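Local structure of nicotinate phosphoribosyltransferase (Porphyromonas gingivalis, 2IM5) at residues 137-149 against 171-183. The protein probably catalyses the ATP-dependent formation of nicotinate ribonucleotide from nicotinate and phosphoribosyl diphosphate, a step of NAD biosynthesis. Sequence-based numbering, arbitrary orientation.
Sequences AEPDWKQVEEVTR and FSLEVEDRVTDIL
Arg178 and Glu145 form a two-pronged salt bridge between two helices packed side by side. The chain runs broadly the same way in both, and the axes of segments 141-149 and 173-183 cross at -36° and come within 9.2 Å. Helix 173-186 lies within the NAPRTase family region, of the TIM-barrel clan, and also packs against helix 197-203. Arg178 can be followed outward. Its CB lies 3.9 Å from Trp141 CZ3, approaching the indole obliquely. CG still touches this ring carbon and also nears Glu145 OE2. The chain bends here (chi2 50°), and CD stays beside OE2. Arg178 NE then donates to Glu145 OE2 at 2.7 Å. Arg178 NH2 donates to Glu145 OE1 at 2.9 Å, in an almost straight bond of 170°. Each carboxylate oxygen uses its syn lone pair, and the two flat groups are nearly coplanar. Ile182 CG1 lies above one face of the guanidinium, offset toward its rim. The paired bonds to Glu145 fix the rotation of the guanidinium; Asp181 OD2 adds a long salt bridge to NH1 at its edge.

Trp141 lies over the first turn of the other helix. Its CH2 meets Glu174 CG at 3.6 Å and also touches Val175 CG2. Pro139 CG sits above one face of the indole, toward its rim. Pro139 CD reaches Phe171 CE2 at 3.5 Å, and the Phe171 ring also stacks with Tyr132.

At the closer end of the helix pair, Thr148 inserts its methyl between Val179, Ile182 and Leu183. CG2 is anti to the backbone N, which leaves OG1 turned back along its own helix. There Thr148 OG1 donates to Val144 O at 2.6 Å, approaching from the face opposite Thr148 N. Thr148 CG2 meanwhile rests 3.6 Å from Ile182 CG2.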
# COMPACT_ATOMS: atom_id res chain seq x y z
N ALA A 137 22.02 12.60 -6.65
CA ALA A 137 22.31 11.73 -5.51
C ALA A 137 22.63 10.32 -6.00
O ALA A 137 22.08 9.85 -6.99
CB ALA A 137 21.14 11.70 -4.55
N GLU A 138 23.54 9.65 -5.30
CA GLU A 138 23.93 8.29 -5.65
C GLU A 138 24.00 7.46 -4.38
O GLU A 138 24.33 7.98 -3.30
CB GLU A 138 25.30 8.27 -6.34
CG GLU A 138 25.31 8.89 -7.73
CD GLU A 138 24.45 8.12 -8.72
OE1 GLU A 138 23.25 7.88 -8.41
OE2 GLU A 138 24.96 7.77 -9.81
N PRO A 139 23.68 6.17 -4.47
CA PRO A 139 23.73 5.33 -3.28
C PRO A 139 25.14 4.87 -2.92
O PRO A 139 25.99 4.69 -3.80
CB PRO A 139 22.82 4.17 -3.66
CG PRO A 139 23.13 3.99 -5.11
CD PRO A 139 23.16 5.41 -5.63
N ASP A 140 25.39 4.70 -1.63
CA ASP A 140 26.68 4.20 -1.18
C ASP A 140 26.48 2.69 -1.12
O ASP A 140 26.07 2.13 -0.11
CB ASP A 140 27.01 4.72 0.22
CG ASP A 140 28.27 4.11 0.79
OD1 ASP A 140 28.89 3.26 0.10
OD2 ASP A 140 28.65 4.47 1.92
N TRP A 141 26.75 2.03 -2.24
CA TRP A 141 26.56 0.60 -2.33
C TRP A 141 27.22 -0.20 -1.22
O TRP A 141 26.71 -1.25 -0.82
CB TRP A 141 27.01 0.11 -3.70
CG TRP A 141 26.07 0.54 -4.76
CD1 TRP A 141 26.28 1.50 -5.71
CD2 TRP A 141 24.74 0.05 -4.97
NE1 TRP A 141 25.17 1.64 -6.50
CE2 TRP A 141 24.20 0.76 -6.07
CE3 TRP A 141 23.94 -0.91 -4.33
CZ2 TRP A 141 22.90 0.54 -6.55
CZ3 TRP A 141 22.65 -1.14 -4.80
CH2 TRP A 141 22.15 -0.41 -5.90
N LYS A 142 28.34 0.29 -0.71
CA LYS A 142 29.03 -0.41 0.36
C LYS A 142 28.12 -0.46 1.57
O LYS A 142 27.99 -1.48 2.23
CB LYS A 142 30.34 0.30 0.72
CG LYS A 142 31.12 -0.40 1.83
CD LYS A 142 32.52 0.19 1.98
CE LYS A 142 33.33 -0.61 2.99
NZ LYS A 142 34.76 -0.16 3.02
N GLN A 143 27.48 0.67 1.86
CA GLN A 143 26.57 0.73 2.99
C GLN A 143 25.31 -0.10 2.74
O GLN A 143 24.82 -0.78 3.64
CB GLN A 143 26.16 2.16 3.30
CG GLN A 143 25.23 2.22 4.50
CD GLN A 143 24.73 3.61 4.80
OE1 GLN A 143 25.51 4.55 4.94
NE2 GLN A 143 23.41 3.75 4.92
N VAL A 144 24.79 -0.02 1.52
CA VAL A 144 23.60 -0.79 1.17
C VAL A 144 23.89 -2.26 1.45
O VAL A 144 23.13 -2.93 2.14
CB VAL A 144 23.22 -0.61 -0.32
CG1 VAL A 144 22.08 -1.53 -0.68
CG2 VAL A 144 22.84 0.84 -0.59
N GLU A 145 24.99 -2.76 0.90
CA GLU A 145 25.39 -4.16 1.09
C GLU A 145 25.46 -4.51 2.57
O GLU A 145 24.84 -5.47 3.03
CB GLU A 145 26.76 -4.41 0.46
CG GLU A 145 26.81 -4.34 -1.06
CD GLU A 145 26.12 -5.51 -1.73
OE1 GLU A 145 26.27 -6.65 -1.24
OE2 GLU A 145 25.43 -5.30 -2.75
N GLU A 146 26.22 -3.71 3.32
CA GLU A 146 26.43 -3.92 4.75
C GLU A 146 25.23 -3.81 5.69
O GLU A 146 24.98 -4.72 6.48
CB GLU A 146 27.55 -3.00 5.25
CG GLU A 146 28.94 -3.47 4.84
CD GLU A 146 30.04 -2.48 5.21
OE1 GLU A 146 30.03 -1.97 6.36
OE2 GLU A 146 30.91 -2.22 4.35
N VAL A 147 24.51 -2.70 5.64
CA VAL A 147 23.37 -2.54 6.54
C VAL A 147 22.22 -3.51 6.23
O VAL A 147 21.52 -3.95 7.13
CB VAL A 147 22.81 -1.09 6.52
CG1 VAL A 147 23.90 -0.11 6.91
CG2 VAL A 147 22.25 -0.76 5.14
N THR A 148 22.03 -3.83 4.95
CA THR A 148 20.96 -4.74 4.57
C THR A 148 21.27 -6.13 5.12
O THR A 148 20.39 -6.83 5.63
CB THR A 148 20.79 -4.79 3.04
OG1 THR A 148 20.60 -3.47 2.53
CG2 THR A 148 19.58 -5.64 2.67
N ARG A 149 22.53 -6.53 5.02
CA ARG A 149 22.92 -7.83 5.54
C ARG A 149 22.69 -7.86 7.05
O ARG A 149 22.14 -8.83 7.57
CB ARG A 149 24.40 -8.12 5.24
CG ARG A 149 24.87 -9.39 5.92
CD ARG A 149 26.30 -9.78 5.56
NE ARG A 149 26.71 -10.98 6.29
CZ ARG A 149 27.89 -11.58 6.15
NH1 ARG A 149 28.79 -11.11 5.29
NH2 ARG A 149 28.15 -12.67 6.86
N PHE A 171 14.74 4.25 -3.33
CA PHE A 171 15.70 5.17 -3.92
C PHE A 171 15.68 4.94 -5.43
O PHE A 171 15.70 5.88 -6.21
CB PHE A 171 17.12 4.90 -3.38
CG PHE A 171 18.15 5.88 -3.89
CD1 PHE A 171 18.36 7.10 -3.25
CD2 PHE A 171 18.90 5.57 -5.02
CE1 PHE A 171 19.31 8.00 -3.74
CE2 PHE A 171 19.85 6.47 -5.51
CZ PHE A 171 20.06 7.68 -4.87
N SER A 172 15.62 3.68 -5.82
CA SER A 172 15.57 3.29 -7.23
C SER A 172 15.20 1.81 -7.32
O SER A 172 15.26 1.08 -6.32
CB SER A 172 16.93 3.49 -7.89
OG SER A 172 17.91 2.66 -7.30
N LEU A 173 14.85 1.36 -8.52
CA LEU A 173 14.50 -0.04 -8.75
C LEU A 173 15.73 -0.88 -8.42
O LEU A 173 15.65 -1.93 -7.78
CB LEU A 173 14.13 -0.25 -10.22
CG LEU A 173 13.27 -1.45 -10.67
CD1 LEU A 173 13.74 -1.89 -12.06
CD2 LEU A 173 13.38 -2.62 -9.71
N GLU A 174 16.88 -0.39 -8.87
CA GLU A 174 18.15 -1.06 -8.66
C GLU A 174 18.44 -1.28 -7.18
O GLU A 174 18.88 -2.35 -6.78
CB GLU A 174 19.27 -0.24 -9.31
CG GLU A 174 20.65 -0.83 -9.18
CD GLU A 174 21.65 -0.09 -10.03
OE1 GLU A 174 21.70 1.16 -9.94
OE2 GLU A 174 22.39 -0.76 -10.78
N VAL A 175 18.18 -0.26 -6.36
CA VAL A 175 18.40 -0.40 -4.93
C VAL A 175 17.42 -1.42 -4.31
O VAL A 175 17.83 -2.29 -3.54
CB VAL A 175 18.27 0.95 -4.21
CG1 VAL A 175 18.21 0.74 -2.70
CG2 VAL A 175 19.45 1.85 -4.58
N GLU A 176 16.13 -1.32 -4.65
CA GLU A 176 15.16 -2.27 -4.10
C GLU A 176 15.49 -3.69 -4.55
O GLU A 176 15.37 -4.63 -3.78
CB GLU A 176 13.71 -1.93 -4.52
CG GLU A 176 12.71 -2.99 -4.05
CD GLU A 176 11.23 -2.69 -4.36
OE1 GLU A 176 10.93 -1.93 -5.32
OE2 GLU A 176 10.36 -3.25 -3.65
N ASP A 177 15.92 -3.82 -5.80
CA ASP A 177 16.27 -5.12 -6.36
C ASP A 177 17.41 -5.77 -5.58
O ASP A 177 17.30 -6.92 -5.15
CB ASP A 177 16.69 -4.96 -7.82
CG ASP A 177 16.81 -6.29 -8.55
OD1 ASP A 177 17.07 -7.32 -7.89
OD2 ASP A 177 16.67 -6.31 -9.79
N ARG A 178 18.50 -5.03 -5.40
CA ARG A 178 19.65 -5.55 -4.67
C ARG A 178 19.34 -5.81 -3.20
O ARG A 178 19.76 -6.82 -2.64
CB ARG A 178 20.84 -4.59 -4.80
CG ARG A 178 22.11 -5.06 -4.10
CD ARG A 178 22.46 -6.50 -4.48
NE ARG A 178 23.59 -7.01 -3.71
CZ ARG A 178 23.94 -8.29 -3.66
NH1 ARG A 178 23.25 -9.21 -4.34
NH2 ARG A 178 24.99 -8.66 -2.94
N VAL A 179 18.60 -4.90 -2.57
CA VAL A 179 18.24 -5.05 -1.17
C VAL A 179 17.41 -6.32 -0.97
O VAL A 179 17.61 -7.05 0.01
CB VAL A 179 17.42 -3.83 -0.66
CG1 VAL A 179 16.76 -4.15 0.68
CG2 VAL A 179 18.35 -2.62 -0.50
N THR A 180 16.50 -6.58 -1.90
CA THR A 180 15.66 -7.78 -1.84
C THR A 180 16.54 -9.02 -1.96
O THR A 180 16.34 -10.00 -1.26
CB THR A 180 14.62 -7.78 -2.98
OG1 THR A 180 13.77 -6.64 -2.84
CG2 THR A 180 13.78 -9.06 -2.93
N ASP A 181 17.50 -8.95 -2.87
CA ASP A 181 18.42 -10.07 -3.10
C ASP A 181 19.22 -10.38 -1.83
O ASP A 181 19.37 -11.54 -1.45
CB ASP A 181 19.39 -9.73 -4.23
CG ASP A 181 20.06 -10.96 -4.80
OD1 ASP A 181 20.31 -11.91 -4.03
OD2 ASP A 181 20.34 -10.98 -6.02
N ILE A 182 19.73 -9.33 -1.19
CA ILE A 182 20.51 -9.50 0.03
C ILE A 182 19.67 -10.05 1.17
O ILE A 182 20.10 -10.96 1.89
CB ILE A 182 21.13 -8.15 0.46
CG1 ILE A 182 22.09 -7.65 -0.62
CG2 ILE A 182 21.85 -8.32 1.79
CD1 ILE A 182 22.60 -6.25 -0.39
N LEU A 183 18.48 -9.49 1.36
CA LEU A 183 17.61 -9.96 2.44
C LEU A 183 17.26 -11.43 2.26
O LEU A 183 17.25 -12.19 3.21
CB LEU A 183 16.35 -9.10 2.51
CG LEU A 183 16.58 -7.70 3.09
CD1 LEU A 183 15.32 -6.85 2.98
CD2 LEU A 183 17.00 -7.85 4.55